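Local structure of cruciform cutting endonuclease 1, mitochondrial (Schizosaccharomyces pombe, 1KCF) at residues E197-G201 with Q202-F206. The protein resolves four-way Holliday junctions in mitochondrial DNA, cutting fixed junctions at the point of strand exchange after 5'-CT-3' and 5'-TT-3' sequences. Residues are numbered along the deposited sequence; the frame is centred on the assembly and turned at random.
Sequences ELIDG and QKILF
With CG1 anti to its carbonyl carbon (chi1 -66°) and CD1 extended beyond it, Ile199 stretches from the last turn of its helix to Phe206, whose CG is likewise anti to the carbonyl carbon (chi1 -61°), which brings the ring edge to the isoleucine. Ile199 CD1 arrives in the plane of the ring, at its edge, 3.8 Å from Phe206 CZ, and the two side chains cross at about a right angle. Trp215 of helix 209-217 also packs on Ile199, while Ala211 and Leu212 of the same helix touch Phe206. An alanine in place of Ile199, lacking CG1, CG2 and CD1, would probably leave this edge of the Phe206 ring without its aliphatic neighbour and open a gap beside Trp215. Leu198, against which Trp175 of helix 168-179 packs, turns to other partners: its CB lies 3.7 Å from Ile204 CD1, its CD1 meets the same methyl, and its CD2 rests against Lys203 CB at 3.9 Å.

The backbone from Leu198 to Lys203 forms a Schellman motif that ends helix 191-200, with Gln202, at positive phi (60°), as its C-prime residue. Lys203 N donates to Leu198 O at 2.7 Å, nearly in line with the carbonyl bond, and Gln202 N to Ile199 O at 2.8 Å from well above the carbonyl plane. A weak bond of 3.3 Å from Ile204 N also reaches Leu198 O, giving this last-turn carbonyl two donors. The reversal leads directly into strand 204-206, within this chain an edge strand of the mixed sheet of the RNase H-like fold, parallel to strand 65-73, with backbone bonds between Leu205 and both Val65 and Ile67.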
# COMPACT_ATOMS: atom_id res chain seq x y z
N GLU A 197 18.43 21.37 -21.19
CA GLU A 197 19.42 22.37 -20.82
C GLU A 197 20.51 21.72 -19.98
O GLU A 197 21.70 21.95 -20.19
CB GLU A 197 18.76 23.50 -20.03
CG GLU A 197 19.70 24.62 -19.65
CD GLU A 197 19.02 25.69 -18.83
OE1 GLU A 197 17.93 26.14 -19.25
OE2 GLU A 197 19.57 26.08 -17.78
N LEU A 198 20.09 20.90 -19.02
CA LEU A 198 21.03 20.21 -18.15
C LEU A 198 21.98 19.33 -18.96
O LEU A 198 23.17 19.26 -18.67
CB LEU A 198 20.28 19.37 -17.11
CG LEU A 198 19.57 20.20 -16.04
CD1 LEU A 198 18.74 19.30 -15.14
CD2 LEU A 198 20.60 20.96 -15.23
N ILE A 199 21.44 18.66 -19.97
CA ILE A 199 22.23 17.79 -20.83
C ILE A 199 23.19 18.60 -21.70
O ILE A 199 24.39 18.34 -21.74
CB ILE A 199 21.33 16.94 -21.75
CG1 ILE A 199 20.51 15.96 -20.91
CG2 ILE A 199 22.18 16.21 -22.79
CD1 ILE A 199 19.51 15.15 -21.71
N ASP A 200 22.65 19.60 -22.39
CA ASP A 200 23.45 20.45 -23.26
C ASP A 200 24.49 21.20 -22.44
O ASP A 200 25.55 21.57 -22.96
CB ASP A 200 22.55 21.44 -24.00
CG ASP A 200 21.51 20.75 -24.88
OD1 ASP A 200 20.75 21.47 -25.58
OD2 ASP A 200 21.43 19.51 -24.87
N GLY A 201 24.20 21.42 -21.16
CA GLY A 201 25.13 22.12 -20.30
C GLY A 201 26.10 21.17 -19.63
O GLY A 201 26.90 21.56 -18.78
N GLN A 202 26.04 19.90 -20.02
CA GLN A 202 26.91 18.87 -19.46
C GLN A 202 26.76 18.69 -17.95
O GLN A 202 27.70 18.25 -17.28
CB GLN A 202 28.37 19.17 -19.80
CG GLN A 202 28.69 19.19 -21.28
CD GLN A 202 30.17 19.41 -21.54
OE1 GLN A 202 30.72 20.47 -21.22
NE2 GLN A 202 30.84 18.41 -22.11
N LYS A 203 25.60 19.05 -17.41
CA LYS A 203 25.36 18.90 -15.97
C LYS A 203 24.87 17.48 -15.72
O LYS A 203 24.91 16.98 -14.60
CB LYS A 203 24.31 19.90 -15.50
CG LYS A 203 24.78 21.35 -15.57
CD LYS A 203 25.97 21.56 -14.66
CE LYS A 203 26.59 22.92 -14.86
NZ LYS A 203 27.84 23.06 -14.04
N ILE A 204 24.41 16.84 -16.79
CA ILE A 204 23.94 15.46 -16.76
C ILE A 204 24.61 14.74 -17.92
O ILE A 204 24.45 15.13 -19.08
CB ILE A 204 22.40 15.39 -16.95
CG1 ILE A 204 21.68 15.87 -15.69
CG2 ILE A 204 21.98 13.97 -17.29
CD1 ILE A 204 20.17 15.86 -15.81
N LEU A 205 25.38 13.70 -17.61
CA LEU A 205 26.07 12.92 -18.63
C LEU A 205 25.49 11.52 -18.64
O LEU A 205 24.75 11.14 -17.72
CB LEU A 205 27.57 12.84 -18.33
CG LEU A 205 28.41 14.11 -18.43
CD1 LEU A 205 29.84 13.81 -18.01
CD2 LEU A 205 28.38 14.65 -19.85
N PHE A 206 25.82 10.75 -19.66
CA PHE A 206 25.34 9.39 -19.77
C PHE A 206 26.46 8.36 -19.81
O PHE A 206 27.44 8.53 -20.53
CB PHE A 206 24.46 9.24 -21.01
CG PHE A 206 23.25 10.12 -21.00
CD1 PHE A 206 23.37 11.48 -21.25
CD2 PHE A 206 21.99 9.59 -20.75
CE1 PHE A 206 22.25 12.31 -21.24
CE2 PHE A 206 20.86 10.41 -20.73
CZ PHE A 206 20.99 11.77 -20.98